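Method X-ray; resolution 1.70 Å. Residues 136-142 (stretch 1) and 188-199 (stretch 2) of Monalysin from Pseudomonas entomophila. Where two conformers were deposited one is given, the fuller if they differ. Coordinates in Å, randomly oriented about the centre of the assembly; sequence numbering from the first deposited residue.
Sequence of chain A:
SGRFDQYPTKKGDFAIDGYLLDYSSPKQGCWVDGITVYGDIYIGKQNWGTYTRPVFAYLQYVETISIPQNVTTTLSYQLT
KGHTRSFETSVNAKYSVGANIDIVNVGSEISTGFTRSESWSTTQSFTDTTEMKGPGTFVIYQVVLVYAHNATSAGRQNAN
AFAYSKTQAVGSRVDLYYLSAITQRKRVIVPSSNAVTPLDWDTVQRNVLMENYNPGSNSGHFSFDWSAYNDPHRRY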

ATOM      1  N   GLY A 136     -15.285  26.373   5.901  1.00 14.72           N
ATOM      2  CA  GLY A 136     -14.027  25.777   5.484  1.00 13.84           C
ATOM      3  C   GLY A 136     -14.081  24.855   4.301  1.00 15.68           C
ATOM      4  O   GLY A 136     -15.152  24.413   3.882  1.00 12.56           O
ATOM      5  N   THR A 137     -12.901  24.590   3.751  1.00 12.70           N
ATOM      6  CA  THR A 137     -12.711  23.649   2.662  1.00 11.22           C
ATOM      7  C   THR A 137     -11.827  22.556   3.239  1.00 12.60           C
ATOM      8  O   THR A 137     -10.808  22.855   3.868  1.00 12.51           O
ATOM      9  N   PHE A 138     -12.244  21.311   3.061  1.00  9.73           N
ATOM     10  CA  PHE A 138     -11.578  20.140   3.636  1.00  9.02           C
ATOM     11  C   PHE A 138     -11.353  19.063   2.595  1.00 12.31           C
ATOM     12  O   PHE A 138     -12.174  18.881   1.689  1.00 10.51           O
ATOM     13  N   VAL A 139     -10.241  18.343   2.743  1.00  7.80           N
ATOM     14  CA  VAL A 139      -9.862  17.252   1.842  1.00  7.47           C
ATOM     15  C   VAL A 139      -9.842  15.987   2.670  1.00  9.61           C
ATOM     16  O   VAL A 139      -9.322  15.984   3.785  1.00  9.42           O
ATOM     17  N   ILE A 140     -10.433  14.934   2.127  1.00  6.38           N
ATOM     18  CA  ILE A 140     -10.503  13.623   2.748  1.00  6.13           C
ATOM     19  C   ILE A 140      -9.567  12.692   2.006  1.00  9.91           C
ATOM     20  O   ILE A 140      -9.599  12.640   0.774  1.00  8.63           O
ATOM     21  N   TYR A 141      -8.784  11.911   2.765  1.00  6.80           N
ATOM     22  CA  TYR A 141      -7.869  10.913   2.197  1.00  6.17           C
ATOM     23  C   TYR A 141      -8.069   9.591   2.912  1.00  9.60           C
ATOM     24  O   TYR A 141      -8.535   9.588   4.050  1.00  8.98           O
ATOM     25  N   GLN A 142      -7.686   8.473   2.276  1.00  5.93           N
ATOM     26  CA  GLN A 142      -7.718   7.149   2.920  1.00  4.52           C
ATOM     27  C   GLN A 142      -6.293   6.581   2.909  1.00  7.10           C
ATOM     28  O   GLN A 142      -5.576   6.724   1.913  1.00  7.06           O
ATOM     29  N   VAL A 188      -8.292  10.444   6.800  1.00  6.54           N
ATOM     30  CA  VAL A 188      -7.831  11.714   7.339  1.00  6.67           C
ATOM     31  C   VAL A 188      -8.652  12.815   6.695  1.00  9.74           C
ATOM     32  O   VAL A 188      -8.866  12.777   5.489  1.00  8.18           O
ATOM     33  N   ILE A 189      -9.042  13.823   7.484  1.00  7.84           N
ATOM     34  CA  ILE A 189      -9.724  15.025   6.980  1.00  7.39           C
ATOM     35  C   ILE A 189      -8.871  16.210   7.399  1.00 11.49           C
ATOM     36  O   ILE A 189      -8.580  16.356   8.583  1.00 10.33           O
ATOM     37  N   VAL A 190      -8.428  17.034   6.432  1.00  9.82           N
ATOM     38  CA  VAL A 190      -7.604  18.203   6.727  1.00 11.70           C
ATOM     39  C   VAL A 190      -8.157  19.457   6.047  1.00 15.76           C
ATOM     40  O   VAL A 190      -8.615  19.349   4.903  1.00 14.18           O
ATOM     41  N   PRO A 191      -8.031  20.662   6.667  1.00 14.99           N
ATOM     42  CA  PRO A 191      -8.432  21.891   5.955  1.00 15.63           C
ATOM     43  C   PRO A 191      -7.550  22.056   4.719  1.00 19.65           C
ATOM     44  O   PRO A 191      -6.396  21.610   4.745  1.00 18.10           O
ATOM     45  N   SER A 192      -8.083  22.683   3.651  1.00 19.18           N
ATOM     46  CA  SER A 192      -7.364  22.914   2.393  0.61 20.25           C
ATOM     47  C   SER A 192      -6.024  23.628   2.617  1.00 26.56           C
ATOM     48  O   SER A 192      -5.102  23.436   1.831  1.00 27.63           O
ATOM     49  N   SER A 193      -5.912  24.413   3.714  1.00 26.41           N
ATOM     50  CA  SER A 193      -4.700  25.145   4.110  1.00 28.21           C
ATOM     51  C   SER A 193      -3.598  24.198   4.640  1.00 35.04           C
ATOM     52  O   SER A 193      -2.418  24.529   4.515  1.00 36.08           O
ATOM     53  N   ASN A 194      -3.979  23.046   5.254  1.00 31.53           N
ATOM     54  CA  ASN A 194      -3.039  22.042   5.778  1.00 31.06           C
ATOM     55  C   ASN A 194      -2.884  20.864   4.790  1.00 33.21           C
ATOM     56  O   ASN A 194      -2.346  19.800   5.137  1.00 32.21           O
ATOM     57  N   ALA A 195      -3.342  21.071   3.546  1.00 27.47           N
ATOM     58  CA  ALA A 195      -3.278  20.034   2.531  1.00 26.24           C
ATOM     59  C   ALA A 195      -2.271  20.334   1.436  1.00 28.35           C
ATOM     60  O   ALA A 195      -2.089  21.485   1.034  1.00 27.89           O
ATOM     61  N   VAL A 196      -1.628  19.272   0.946  1.00 24.12           N
ATOM     62  CA  VAL A 196      -0.711  19.306  -0.193  1.00 22.93           C
ATOM     63  C   VAL A 196      -1.237  18.281  -1.202  1.00 23.82           C
ATOM     64  O   VAL A 196      -2.091  17.461  -0.842  1.00 21.78           O
ATOM     65  N   THR A 197      -0.740  18.319  -2.449  1.00 20.90           N
ATOM     66  CA  THR A 197      -1.176  17.359  -3.458  1.00 20.23           C
ATOM     67  C   THR A 197      -0.770  15.945  -3.026  1.00 21.20           C
ATOM     68  O   THR A 197       0.409  15.715  -2.728  1.00 19.34           O
ATOM     69  N   PRO A 198      -1.739  15.017  -2.890  1.00 16.57           N
ATOM     70  CA  PRO A 198      -1.370  13.673  -2.439  1.00 15.88           C
ATOM     71  C   PRO A 198      -0.621  12.894  -3.506  1.00 15.40           C
ATOM     72  O   PRO A 198      -0.647  13.213  -4.698  1.00 14.45           O
ATOM     73  N   LEU A 199       0.077  11.876  -3.048  1.00 11.30           N
ATOM     74  CA  LEU A 199       0.758  10.954  -3.933  1.00 10.57           C
ATOM     75  C   LEU A 199      -0.306  10.078  -4.586  1.00 14.61           C
ATOM     76  O   LEU A 199      -1.393   9.898  -4.022  1.00 14.36           O
TER

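This contact is an antiparallel pairing of two beta strands, extended on one face by a tyrosine that reaches past its own partner to the loop following the second strand. The backbone sets the register: Val139 and Val190 exchange two hydrogen bonds (Val139 N to Val190 O, 2.9 Å; Val190 N to Val139 O, 3.0 Å), Tyr141 and Val188 do the same, and Ser192 N closes the ladder on Thr137 O at 2.7 Å. Alternation along the strands then sorts the side chains.

On one face, Ile140 and Ile189 form a non-hydrogen-bonded pair in matching m,t rotamers, with Ile140 CG1 3.8 Å from Ile189 CG1. Phe138, chi1 m, has its CA-to-CB bond sideways to the second stretch; its CB rests 3.8 Å from Ile189 CG2, and its CD1 comes within 3.8 Å of Pro191 CA. The side-chain contacts among Ile140, Ile189 and Phe138 are apolar.

The other face carries Val139 (t), Val188 (t), Val190 (m) and Tyr141. With chi1 at m and chi2 at -90°, the ring end of the tyrosine comes nearer the loop, and Tyr141 as a residue has the largest area covered by the other stretch. Val190 CG2 meets its edge, 3.5 Å from CE2 of Tyr141, while Pro198 CB packs 3.7 Å from Tyr141 CE1. Ala195, its CB directed toward the strand, places that CB 3.4 Å from Tyr141 OH and 4.1 Å from Val139 CG2, so one methyl serves both neighbours.

Two waters satisfy the polar tip. Water 1 lies 2.8 Å from Tyr141 OH and donates to Val196 O at 3.2 Å; water 2 lies 3.1 Å from Tyr141 OH and accepts from Val196 N at 3.0 Å. The hydroxyl is therefore tied to the loop backbone through solvent, while the CA-to-CB bond of Val196 points away.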

ATOM      1  CB  THR A 137     -12.148  24.332   1.415  1.00 17.98           C
ATOM      2  OG1 THR A 137     -13.057  25.365   1.030  1.00 18.93           O
ATOM      3  CG2 THR A 137     -11.978  23.366   0.260  1.00 15.81           C
ATOM      4  CB  PHE A 138     -12.421  19.561   4.798  1.00 10.36           C
ATOM      5  CG  PHE A 138     -12.904  20.616   5.767  1.00 11.38           C
ATOM      6  CD1 PHE A 138     -12.053  21.135   6.733  1.00 14.85           C
ATOM      7  CD2 PHE A 138     -14.175  21.170   5.642  1.00 13.85           C
ATOM      8  CE1 PHE A 138     -12.481  22.153   7.599  1.00 16.54           C
ATOM      9  CE2 PHE A 138     -14.608  22.177   6.516  1.00 17.55           C
ATOM     10  CZ  PHE A 138     -13.757  22.658   7.492  1.00 15.86           C
ATOM     11  CB  VAL A 139      -8.507  17.479   1.112  1.00 12.27           C
ATOM     12  CG1 VAL A 139      -8.318  16.442   0.006  1.00 12.54           C
ATOM     13  CG2 VAL A 139      -8.405  18.904   0.537  1.00 12.41           C
ATOM     14  CB  ILE A 140     -11.950  13.090   2.727  1.00  8.85           C
ATOM     15  CG1 ILE A 140     -12.902  14.119   3.391  1.00  9.93           C
ATOM     16  CG2 ILE A 140     -12.024  11.703   3.402  1.00  8.45           C
ATOM     17  CD1 ILE A 140     -14.396  13.760   3.304  1.00 19.54           C
ATOM     18  CB  TYR A 141      -6.402  11.322   2.422  1.00  7.24           C
ATOM     19  CG  TYR A 141      -6.043  12.724   1.997  1.00 10.53           C
ATOM     20  CD1 TYR A 141      -5.588  12.989   0.707  1.00 14.03           C
ATOM     21  CD2 TYR A 141      -6.118  13.786   2.897  1.00 12.20           C
ATOM     22  CE1 TYR A 141      -5.231  14.285   0.319  1.00 15.83           C
ATOM     23  CE2 TYR A 141      -5.769  15.083   2.518  1.00 13.09           C
ATOM     24  CZ  TYR A 141      -5.291  15.321   1.241  1.00 23.49           C
ATOM     25  OH  TYR A 141      -4.940  16.607   0.889  1.00 25.69           O
ATOM     26  CB  GLN A 142      -8.664   6.178   2.215  1.00  5.71           C
ATOM     27  CG  GLN A 142      -8.843   4.850   2.973  1.00  7.73           C
ATOM     28  CD  GLN A 142      -9.907   3.930   2.435  1.00 10.03           C
ATOM     29  OE1 GLN A 142     -10.530   4.171   1.391  1.00 10.73           O
ATOM     30  NE2 GLN A 142     -10.143   2.850   3.156  1.00  6.81           N
ATOM     31  CB  VAL A 188      -6.313  11.896   7.019  1.00 10.54           C
ATOM     32  CG1 VAL A 188      -5.779  13.246   7.511  1.00 10.95           C
ATOM     33  CG2 VAL A 188      -5.478  10.747   7.602  1.00 10.23           C
ATOM     34  CB  ILE A 189     -11.208  15.168   7.453  1.00 10.35           C
ATOM     35  CG1 ILE A 189     -12.052  13.906   7.130  1.00 10.09           C
ATOM     36  CG2 ILE A 189     -11.832  16.413   6.798  1.00 11.48           C
ATOM     37  CD1 ILE A 189     -13.471  13.937   7.724  1.00 15.77           C
ATOM     38  CB  VAL A 190      -6.092  18.023   6.403  1.00 18.24           C
ATOM     39  CG1 VAL A 190      -5.421  17.018   7.347  1.00 18.26           C
ATOM     40  CG2 VAL A 190      -5.860  17.654   4.944  1.00 18.59           C
ATOM     41  CB  PRO A 191      -8.138  23.014   6.971  1.00 17.27           C
ATOM     42  CG  PRO A 191      -8.059  22.333   8.291  1.00 21.52           C
ATOM     43  CD  PRO A 191      -7.461  20.985   7.990  1.00 17.02           C
ATOM     44  CB  SER A 192      -8.231  23.699   1.412  0.61 23.41           C
ATOM     45  OG  SER A 192      -8.609  24.956   1.948  0.61 27.45           O
ATOM     46  CB  SER A 193      -5.031  26.199   5.165  1.00 31.74           C
ATOM     47  OG  SER A 193      -5.577  25.610   6.334  1.00 37.44           O
ATOM     48  CB  ASN A 194      -3.467  21.547   7.173  1.00 34.73           C
ATOM     49  CG  ASN A 194      -2.325  20.949   7.975  1.00 68.38           C
ATOM     50  OD1 ASN A 194      -1.424  21.650   8.451  1.00 67.12           O
ATOM     51  ND2 ASN A 194      -2.305  19.629   8.094  1.00 60.42           N
ATOM     52  CB  ALA A 195      -4.653  19.813   1.924  1.00 26.76           C
ATOM     53  CB  VAL A 196       0.779  19.065   0.183  1.00 27.39           C
ATOM     54  CG1 VAL A 196       1.368  20.279   0.896  1.00 27.37           C
ATOM     55  CG2 VAL A 196       0.958  17.793   1.012  1.00 27.20           C
ATOM     56  CB  THR A 197      -0.705  17.761  -4.856  1.00 28.12           C
ATOM     57  OG1 THR A 197      -1.161  19.096  -5.092  1.00 28.03           O
ATOM     58  CG2 THR A 197      -1.261  16.836  -5.947  1.00 26.63           C
ATOM     59  CB  PRO A 198      -2.721  13.018  -2.110  1.00 17.95           C
ATOM     60  CG  PRO A 198      -3.684  13.689  -3.035  1.00 22.42           C
ATOM     61  CD  PRO A 198      -3.197  15.120  -3.145  1.00 18.33           C
ATOM     62  CB  LEU A 199       1.709  10.072  -3.110  1.00 10.26           C
ATOM     63  CG  LEU A 199       2.870  10.800  -2.412  1.00 13.39           C
ATOM     64  CD1 LEU A 199       3.582   9.879  -1.439  1.00 13.26           C
ATOM     65  CD2 LEU A 199       3.865  11.360  -3.432  1.00 13.59           C
TER
HETATM   66  O   HOH W   1      -5.115  17.847  -1.639  1.00 33.88           O
HETATM   67  O   HOH W   2      -2.297  16.791   2.463  1.00 37.84           O